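Local coordinates for protein xyloglucan-specific endo-beta-1,4-glucanase BoGH9A (Bacteroides ovatus, PDB 6DHT) that hydrolyses internal beta-1,4-glucosidic linkages in the backbone of xyloglucan, releasing xyloglucan oligosaccharides, at residues Y117-M122 with L215-F220; E126-Q131 with K201-E206. All blocks are in the same frame, centred on the assembly; numbering follows the deposited sequence.

Overall arrangement
Both contacts lie in the glycosyl hydrolase family 9 part of the chain, on the same side of its centre, with their own centres about 12 Å apart. Contact 1 is buried and joins the loop after helix 105-117 to helix 213-226. Contact 2 is at the surface and joins the short helix 126-129 to the loop before helix 213-226. A buried salt bridge and an arginine stacked on a phenylalanine carry contact 1. A hydrogen bond from an asparagine side chain to a backbone carbonyl, a water and a proline-tyrosine contact carry contact 2. One calcium ion is shared: Asp216 binds it from contact 1 and Glu206 from contact 2. A salt bridge from Arg119 to Glu206 also ties the two together.

Contact 1 (Y117-M122 with L215-F220); sequences YQRTAM and LDEMQF. With CA (calcium ion), chain D.
Arg119 meets Glu217 and Phe220, fastening the loop after helix 105-117 to helix 213-226 in the family 9 catalytic domain. It grips the Glu217 carboxylate side-on with two nitrogens. Arg119 NE donates to Glu217 OE2 at 2.9 Å, nearly in the guanidinium plane and on the syn side of the oxygen. Arg119 NH2 reaches Glu217 OE1 at 2.8 Å, from above the carboxylate plane. The same arginine covers one face of Phe220. Its CD makes a CH-pi contact over the centre, 3.5 Å from the Phe220 ring centroid. The guanidinium forms an off-centre cation-pi stack, planes 13° apart. Phe220 CG is anti to its backbone N (chi1 -165°), which places it 3.7 Å from Arg119 CD. Thr120 O is in the ring plane at the edge, 3.3 Å from Phe220 CZ. Met122 SD approaches obliquely, 3.5 Å from Phe220 CE1, as a Met-aromatic contact. It also takes a weak bond from Arg119 NH1.

Further out, Trp166 NE1 bonds Glu217 OE2, Thr120 OG1 bonds Gly165 O, and Glu206 OE2 forms a second salt bridge with Arg119 NH1. An alanine in place of Arg119 would probably leave the Glu217 and Glu206 carboxylates without this counter-charge and much of the Phe220 face without its cover. Two carboxylates around one guanidinium are consistent with a positive charge on Arg119, linked to the calcium site through Glu206 and through Glu217, next to the ligand Asp216.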
ATOM      1  N   TYR A 117      -9.528  -7.181  -8.552  1.00 14.30           N
ATOM      2  CA  TYR A 117      -9.769  -6.569  -9.843  1.00 13.68           C
ATOM      3  C   TYR A 117      -8.498  -6.522 -10.714  1.00 13.85           C
ATOM      4  O   TYR A 117      -8.579  -6.537 -11.948  1.00 14.49           O
ATOM      5  CB  TYR A 117     -10.348  -5.171  -9.671  1.00 14.22           C
ATOM      6  CG  TYR A 117     -11.765  -5.171  -9.161  1.00 15.24           C
ATOM      7  CD1 TYR A 117     -12.822  -5.541  -9.994  1.00 15.99           C
ATOM      8  CD2 TYR A 117     -12.063  -4.768  -7.866  1.00 15.14           C
ATOM      9  CE1 TYR A 117     -14.120  -5.511  -9.550  1.00 15.90           C
ATOM     10  CE2 TYR A 117     -13.355  -4.762  -7.412  1.00 14.54           C
ATOM     11  CZ  TYR A 117     -14.383  -5.131  -8.269  1.00 15.93           C
ATOM     12  OH  TYR A 117     -15.679  -5.091  -7.788  1.00 17.93           O
ATOM     13  N   GLN A 118      -7.325  -6.466 -10.095  1.00 13.67           N
ATOM     14  CA  GLN A 118      -6.066  -6.453 -10.834  1.00 12.64           C
ATOM     15  C   GLN A 118      -5.598  -7.836 -11.333  1.00 13.46           C
ATOM     16  O   GLN A 118      -4.533  -7.959 -11.969  1.00 13.98           O
ATOM     17  CB  GLN A 118      -4.946  -5.851  -9.988  1.00 12.60           C
ATOM     18  CG  GLN A 118      -5.105  -4.383  -9.598  1.00 12.32           C
ATOM     19  CD  GLN A 118      -4.949  -3.431 -10.764  1.00 13.34           C
ATOM     20  OE1 GLN A 118      -5.938  -2.942 -11.311  1.00 14.54           O
ATOM     21  NE2 GLN A 118      -3.708  -3.120 -11.113  1.00 13.01           N
ATOM     22  N   ARG A 119      -6.341  -8.892 -11.015  1.00 14.86           N
ATOM     23  CA  ARG A 119      -5.861 -10.236 -11.323  1.00 14.22           C
ATOM     24  C   ARG A 119      -5.855 -10.499 -12.811  1.00 16.23           C
ATOM     25  O   ARG A 119      -6.787 -10.131 -13.519  1.00 17.36           O
ATOM     26  CB  ARG A 119      -6.766 -11.293 -10.703  1.00 13.28           C
ATOM     27  CG  ARG A 119      -6.619 -11.454  -9.186  1.00 14.13           C
ATOM     28  CD  ARG A 119      -7.397 -12.655  -8.736  1.00 16.39           C
ATOM     29  NE  ARG A 119      -7.527 -12.722  -7.279  1.00 15.25           N
ATOM     30  CZ  ARG A 119      -8.201 -13.677  -6.649  1.00 18.27           C
ATOM     31  NH1 ARG A 119      -8.766 -14.645  -7.362  1.00 17.62           N
ATOM     32  NH2 ARG A 119      -8.297 -13.673  -5.320  1.00 17.42           N
ATOM     33  N   THR A 120      -4.797 -11.179 -13.241  1.00 16.47           N
ATOM     34  CA  THR A 120      -4.637 -11.646 -14.623  1.00 15.34           C
ATOM     35  C   THR A 120      -5.002 -13.120 -14.716  1.00 18.82           C
ATOM     36  O   THR A 120      -5.113 -13.813 -13.710  1.00 19.75           O
ATOM     37  CB  THR A 120      -3.183 -11.509 -15.081  1.00 17.19           C
ATOM     38  OG1 THR A 120      -2.336 -12.451 -14.405  1.00 16.41           O
ATOM     39  CG2 THR A 120      -2.698 -10.076 -14.867  1.00 15.69           C
ATOM     40  N   ALA A 121      -5.164 -13.598 -15.947  1.00 20.41           N
ATOM     41  CA  ALA A 121      -5.313 -15.023 -16.232  1.00 21.54           C
ATOM     42  C   ALA A 121      -6.550 -15.640 -15.620  1.00 28.53           C
ATOM     43  O   ALA A 121      -6.578 -16.841 -15.358  1.00 34.11           O
ATOM     44  CB  ALA A 121      -4.067 -15.801 -15.789  1.00 21.48           C
ATOM     45  N   MET A 122      -7.582 -14.842 -15.378  1.00 23.51           N
ATOM     46  CA  MET A 122      -8.846 -15.423 -14.951  1.00 27.40           C
ATOM     47  C   MET A 122     -10.026 -14.508 -15.194  1.00 27.14           C
ATOM     48  O   MET A 122      -9.888 -13.280 -15.225  1.00 22.85           O
ATOM     49  CB  MET A 122      -8.795 -15.834 -13.487  1.00 27.40           C
ATOM     50  CG  MET A 122      -8.972 -14.716 -12.494  1.00 33.53           C
ATOM     51  SD  MET A 122      -8.934 -15.475 -10.878  1.00 26.61           S
ATOM     52  CE  MET A 122     -10.667 -15.743 -10.564  1.00 32.36           C
ATOM     53  N   LEU A 215      -4.837 -13.725   2.681  1.00 12.37           N
ATOM     54  CA  LEU A 215      -3.831 -14.678   2.239  1.00 12.33           C
ATOM     55  C   LEU A 215      -4.211 -15.317   0.909  1.00 12.93           C
ATOM     56  O   LEU A 215      -3.335 -15.538   0.082  1.00 12.96           O
ATOM     57  CB  LEU A 215      -3.625 -15.767   3.278  1.00 12.78           C
ATOM     58  CG  LEU A 215      -2.991 -15.325   4.592  1.00 12.59           C
ATOM     59  CD1 LEU A 215      -2.720 -16.551   5.492  1.00 15.42           C
ATOM     60  CD2 LEU A 215      -1.715 -14.506   4.401  1.00 14.34           C
ATOM     61  N   ASP A 216      -5.494 -15.591   0.680  1.00 12.86           N
ATOM     62  CA  ASP A 216      -5.904 -16.050  -0.659  1.00 12.96           C
ATOM     63  C   ASP A 216      -5.449 -15.080  -1.734  1.00 14.97           C
ATOM     64  O   ASP A 216      -4.924 -15.468  -2.798  1.00 16.29           O
ATOM     65  CB  ASP A 216      -7.402 -16.229  -0.788  1.00 13.05           C
ATOM     66  CG  ASP A 216      -7.950 -17.355   0.079  1.00 16.18           C
ATOM     67  OD1 ASP A 216      -7.424 -18.495   0.028  1.00 16.28           O
ATOM     68  OD2 ASP A 216      -8.923 -17.072   0.792  1.00 15.21           O
ATOM     69  N   GLU A 217      -5.680 -13.800  -1.483  1.00 13.79           N
ATOM     70  CA  GLU A 217      -5.317 -12.803  -2.471  1.00 13.52           C
ATOM     71  C   GLU A 217      -3.806 -12.760  -2.698  1.00 13.87           C
ATOM     72  O   GLU A 217      -3.351 -12.761  -3.847  1.00 14.34           O
ATOM     73  CB  GLU A 217      -5.845 -11.414  -2.096  1.00 12.75           C
ATOM     74  CG  GLU A 217      -5.744 -10.405  -3.255  1.00 13.05           C
ATOM     75  CD  GLU A 217      -6.559 -10.849  -4.467  1.00 14.37           C
ATOM     76  OE1 GLU A 217      -7.769 -11.134  -4.294  1.00 15.40           O
ATOM     77  OE2 GLU A 217      -5.978 -10.966  -5.580  1.00 15.36           O
ATOM     78  N   MET A 218      -3.033 -12.751  -1.613  1.00 12.05           N
ATOM     79  CA  MET A 218      -1.602 -12.752  -1.757  1.00 12.77           C
ATOM     80  C   MET A 218      -1.171 -13.951  -2.569  1.00 13.39           C
ATOM     81  O   MET A 218      -0.291 -13.833  -3.411  1.00 14.16           O
ATOM     82  CB  MET A 218      -0.876 -12.751  -0.403  1.00 13.15           C
ATOM     83  CG  MET A 218      -1.269 -11.643   0.583  1.00 12.44           C
ATOM     84  SD  MET A 218      -1.029  -9.957  -0.004  1.00 13.18           S
ATOM     85  CE  MET A 218      -2.685  -9.551  -0.531  1.00 12.51           C
ATOM     86  N   GLN A 219      -1.763 -15.113  -2.287  1.00 13.33           N
ATOM     87  CA  GLN A 219      -1.312 -16.335  -2.950  1.00 14.73           C
ATOM     88  C   GLN A 219      -1.505 -16.264  -4.450  1.00 15.38           C
ATOM     89  O   GLN A 219      -0.727 -16.857  -5.205  1.00 15.38           O
ATOM     90  CB  GLN A 219      -2.043 -17.552  -2.379  1.00 14.81           C
ATOM     91  CG  GLN A 219      -1.122 -18.757  -2.116  1.00 17.73           C
ATOM     92  CD  GLN A 219      -0.658 -19.507  -3.372  1.00 17.68           C
ATOM     93  OE1 GLN A 219      -1.440 -19.792  -4.290  1.00 19.60           O
ATOM     94  NE2 GLN A 219       0.629 -19.819  -3.414  1.00 20.53           N
ATOM     95  N   PHE A 220      -2.517 -15.520  -4.891  1.00 14.46           N
ATOM     96  CA  PHE A 220      -2.755 -15.403  -6.324  1.00 14.28           C
ATOM     97  C   PHE A 220      -1.527 -14.833  -7.020  1.00 15.11           C
ATOM     98  O   PHE A 220      -1.204 -15.208  -8.156  1.00 17.01           O
ATOM     99  CB  PHE A 220      -3.957 -14.539  -6.649  1.00 15.27           C
ATOM    100  CG  PHE A 220      -4.399 -14.705  -8.064  1.00 17.08           C
ATOM    101  CD1 PHE A 220      -5.233 -15.755  -8.414  1.00 17.55           C
ATOM    102  CD2 PHE A 220      -3.916 -13.875  -9.058  1.00 18.18           C
ATOM    103  CE1 PHE A 220      -5.627 -15.934  -9.740  1.00 18.65           C
ATOM    104  CE2 PHE A 220      -4.314 -14.059 -10.391  1.00 17.00           C
ATOM    105  CZ  PHE A 220      -5.154 -15.108 -10.720  1.00 19.36           C
TER
HETATM  106 CA    CA D 603     -10.770 -17.461   2.098  1.00 17.76          CA
HETATM  107  O   HOH W   1     -12.547 -17.944   3.578  1.00 22.17           O

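Contact 2 (E126-Q131 with K201-E206); sequences EQYAGQ and KINIPE. With CA (calcium ion), chain D.
Gln127 and Tyr128 of the short helix 126-129 pack on the loop 201-206, which leads into the calcium site of the (alpha/alpha)6-barrel catalytic domain of glycoside hydrolase family 9. Gln127 contributes first through its backbone. Asn203 ND2 donates to Gln127 O at 3.1 Å in a fairly straight bond. The donor lies in the carbonyl plane, on a lone pair, while Gln127 O is 15° out of the Asn203 amide plane. Asn203 CG is anti to its backbone N (chi1 -173°), which places it 3.9 Å from Gln127 O. The side chain of Gln127 reaches the same asparagine through a water. That water accepts from Gln127 NE2 and donates to Asn203 OD1 at 2.6 Å. Both ends of the Asn203 amide are thus used, one directly and one through solvent.

Tyr128 follows and provides most of the apolar contact. Its ring has Gln127 CB over one face and Pro205 on the opposite face. Pro205 CA makes a CH-pi contact, 3.8 Å from the centroid of the Tyr128 ring. The proline ring crosses the Tyr128 ring at a slant, with Pro205 CG 3.7 Å from Tyr128 CE2. At the ring edge Asn203 OD1 is 3.4 Å from Tyr128 CD1. The ring and amide planes are 53° apart. Tyr116 of helix 105-117 touches both Tyr128 and Pro205. Lys113 NZ of that helix bonds carbonyl oxygens of both segments, those of Tyr128, Ile202 and Asn203.

Next along the helix, Ala129 O accepts from Tyr117 OH. Just beyond Pro205, Glu206 O binds the calcium ion at 2.4 Å; Asn209, Thr211, Asp213 and Asp216 complete its protein ligands, and a water sits 2.4 Å from the ion.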
ATOM      1  N   GLU A 126     -19.135 -11.436 -12.393  1.00 22.81           N
ATOM      2  CA  GLU A 126     -20.037 -10.470 -11.776  1.00 21.91           C
ATOM      3  C   GLU A 126     -20.405 -10.809 -10.332  1.00 20.86           C
ATOM      4  O   GLU A 126     -20.580  -9.936  -9.503  1.00 22.51           O
ATOM      5  CB  GLU A 126     -21.308 -10.316 -12.623  1.00 26.51           C
ATOM      6  CG  GLU A 126     -22.324  -9.341 -12.048  1.00 30.58           C
ATOM      7  CD  GLU A 126     -23.293  -8.812 -13.092  1.00 37.49           C
ATOM      8  OE1 GLU A 126     -23.388  -9.412 -14.187  1.00 41.41           O
ATOM      9  OE2 GLU A 126     -23.954  -7.789 -12.819  1.00 46.59           O
ATOM     10  N   GLN A 127     -20.515 -12.093 -10.044  1.00 22.93           N
ATOM     11  CA  GLN A 127     -20.781 -12.557  -8.697  1.00 22.16           C
ATOM     12  C   GLN A 127     -19.871 -11.880  -7.662  1.00 22.10           C
ATOM     13  O   GLN A 127     -20.314 -11.494  -6.603  1.00 22.70           O
ATOM     14  CB  GLN A 127     -20.572 -14.078  -8.640  1.00 29.71           C
ATOM     15  CG  GLN A 127     -21.060 -14.703  -7.374  1.00 33.31           C
ATOM     16  CD  GLN A 127     -20.589 -16.136  -7.220  1.00 32.75           C
ATOM     17  OE1 GLN A 127     -20.412 -16.858  -8.207  1.00 31.84           O
ATOM     18  NE2 GLN A 127     -20.368 -16.551  -5.975  1.00 32.70           N
ATOM     19  N   TYR A 128     -18.589 -11.764  -7.993  1.00 21.89           N
ATOM     20  CA  TYR A 128     -17.603 -11.179  -7.088  1.00 19.49           C
ATOM     21  C   TYR A 128     -17.313  -9.721  -7.454  1.00 19.85           C
ATOM     22  O   TYR A 128     -17.005  -8.908  -6.568  1.00 19.79           O
ATOM     23  CB  TYR A 128     -16.312 -11.964  -7.171  1.00 20.25           C
ATOM     24  CG  TYR A 128     -16.545 -13.457  -7.078  1.00 21.54           C
ATOM     25  CD1 TYR A 128     -16.932 -14.030  -5.877  1.00 24.03           C
ATOM     26  CD2 TYR A 128     -16.402 -14.281  -8.195  1.00 22.76           C
ATOM     27  CE1 TYR A 128     -17.162 -15.384  -5.785  1.00 24.50           C
ATOM     28  CE2 TYR A 128     -16.622 -15.649  -8.100  1.00 28.78           C
ATOM     29  CZ  TYR A 128     -17.003 -16.177  -6.896  1.00 25.51           C
ATOM     30  OH  TYR A 128     -17.230 -17.530  -6.772  1.00 31.26           O
ATOM     31  N   ALA A 129     -17.461  -9.391  -8.743  1.00 19.39           N
ATOM     32  CA  ALA A 129     -16.955  -8.133  -9.297  1.00 18.97           C
ATOM     33  C   ALA A 129     -17.982  -7.028  -9.344  1.00 22.65           C
ATOM     34  O   ALA A 129     -17.623  -5.860  -9.460  1.00 22.78           O
ATOM     35  CB  ALA A 129     -16.402  -8.369 -10.693  1.00 19.76           C
ATOM     36  N   GLY A 130     -19.260  -7.375  -9.276  1.00 19.83           N
ATOM     37  CA  GLY A 130     -20.292  -6.366  -9.483  1.00 21.66           C
ATOM     38  C   GLY A 130     -20.288  -5.891 -10.930  1.00 21.09           C
ATOM     39  O   GLY A 130     -20.025  -6.671 -11.852  1.00 23.08           O
ATOM     40  N   GLN A 131     -20.554  -4.608 -11.150  1.00 20.90           N
ATOM     41  CA  GLN A 131     -20.664  -4.126 -12.524  1.00 23.20           C
ATOM     42  C   GLN A 131     -19.331  -4.137 -13.278  1.00 21.91           C
ATOM     43  O   GLN A 131     -19.319  -4.067 -14.505  1.00 24.48           O
ATOM     44  CB  GLN A 131     -21.280  -2.727 -12.579  1.00 27.62           C
ATOM     45  CG  GLN A 131     -20.452  -1.643 -11.949  1.00 24.69           C
ATOM     46  CD  GLN A 131     -21.122  -0.277 -12.063  1.00 26.77           C
ATOM     47  OE1 GLN A 131     -21.777   0.022 -13.055  1.00 29.45           O
ATOM     48  NE2 GLN A 131     -20.976   0.541 -11.038  1.00 28.54           N
ATOM     49  N   LYS A 201     -14.397 -10.908   5.290  1.00 17.74           N
ATOM     50  CA  LYS A 201     -14.815 -11.561   4.057  1.00 21.02           C
ATOM     51  C   LYS A 201     -15.142 -10.513   3.004  1.00 19.26           C
ATOM     52  O   LYS A 201     -15.947  -9.618   3.222  1.00 21.24           O
ATOM     53  CB  LYS A 201     -15.993 -12.521   4.303  1.00 28.78           C
ATOM     54  CG  LYS A 201     -15.646 -13.732   5.211  1.00 27.83           C
ATOM     55  CD  LYS A 201     -14.613 -14.671   4.555  1.00 27.80           C
ATOM     56  CE  LYS A 201     -14.224 -15.843   5.458  1.00 39.85           C
ATOM     57  NZ  LYS A 201     -13.894 -15.426   6.854  1.00 39.36           N
ATOM     58  N   ILE A 202     -14.482 -10.628   1.861  1.00 17.47           N
ATOM     59  CA  ILE A 202     -14.553  -9.573   0.840  1.00 17.29           C
ATOM     60  C   ILE A 202     -15.183 -10.014  -0.480  1.00 21.82           C
ATOM     61  O   ILE A 202     -15.105  -9.295  -1.493  1.00 20.25           O
ATOM     62  CB  ILE A 202     -13.158  -8.970   0.557  1.00 19.79           C
ATOM     63  CG1 ILE A 202     -12.172 -10.045   0.090  1.00 19.64           C
ATOM     64  CG2 ILE A 202     -12.618  -8.277   1.806  1.00 18.71           C
ATOM     65  CD1 ILE A 202     -10.884  -9.490  -0.466  1.00 20.56           C
ATOM     66  N   ASN A 203     -15.839 -11.164  -0.462  1.00 19.50           N
ATOM     67  CA  ASN A 203     -16.537 -11.686  -1.626  1.00 18.60           C
ATOM     68  C   ASN A 203     -15.631 -11.825  -2.843  1.00 18.92           C
ATOM     69  O   ASN A 203     -15.844 -11.204  -3.888  1.00 19.11           O
ATOM     70  CB  ASN A 203     -17.782 -10.852  -1.946  1.00 19.64           C
ATOM     71  CG  ASN A 203     -18.615 -11.466  -3.058  1.00 24.67           C
ATOM     72  OD1 ASN A 203     -18.648 -12.682  -3.226  1.00 23.79           O
ATOM     73  ND2 ASN A 203     -19.264 -10.628  -3.840  1.00 23.70           N
ATOM     74  N   ILE A 204     -14.591 -12.630  -2.668  1.00 16.60           N
ATOM     75  CA  ILE A 204     -13.736 -13.098  -3.748  1.00 15.16           C
ATOM     76  C   ILE A 204     -14.018 -14.593  -3.942  1.00 19.69           C
ATOM     77  O   ILE A 204     -14.679 -15.209  -3.110  1.00 19.75           O
ATOM     78  CB  ILE A 204     -12.238 -12.856  -3.449  1.00 16.48           C
ATOM     79  CG1 ILE A 204     -11.838 -13.423  -2.079  1.00 18.76           C
ATOM     80  CG2 ILE A 204     -11.928 -11.373  -3.522  1.00 18.38           C
ATOM     81  CD1 ILE A 204     -10.350 -13.419  -1.815  1.00 19.47           C
ATOM     82  N   PRO A 205     -13.535 -15.187  -5.037  1.00 18.96           N
ATOM     83  CA  PRO A 205     -13.843 -16.601  -5.275  1.00 20.59           C
ATOM     84  C   PRO A 205     -13.427 -17.505  -4.111  1.00 24.50           C
ATOM     85  O   PRO A 205     -14.031 -18.566  -3.900  1.00 22.81           O
ATOM     86  CB  PRO A 205     -13.074 -16.911  -6.560  1.00 24.66           C
ATOM     87  CG  PRO A 205     -13.016 -15.600  -7.263  1.00 19.71           C
ATOM     88  CD  PRO A 205     -12.827 -14.589  -6.175  1.00 18.19           C
ATOM     89  N   GLU A 206     -12.439 -17.060  -3.342  1.00 17.29           N
ATOM     90  CA  GLU A 206     -11.867 -17.864  -2.268  1.00 17.40           C
ATOM     91  C   GLU A 206     -12.493 -17.539  -0.903  1.00 19.30           C
ATOM     92  O   GLU A 206     -11.974 -17.972   0.136  1.00 18.06           O
ATOM     93  CB  GLU A 206     -10.340 -17.701  -2.225  1.00 19.32           C
ATOM     94  CG  GLU A 206      -9.633 -17.988  -3.572  1.00 18.05           C
ATOM     95  CD  GLU A 206      -9.714 -16.852  -4.599  1.00 20.89           C
ATOM     96  OE1 GLU A 206     -10.174 -15.732  -4.269  1.00 20.84           O
ATOM     97  OE2 GLU A 206      -9.291 -17.094  -5.766  1.00 23.28           O
TER
HETATM   98 CA    CA D 603     -10.770 -17.461   2.098  1.00 17.76          CA
HETATM   99  O   HOH W   2     -20.541 -14.321  -4.046  1.00 30.00           O
HETATM  100  O   HOH W   1     -12.547 -17.944   3.578  1.00 22.17           O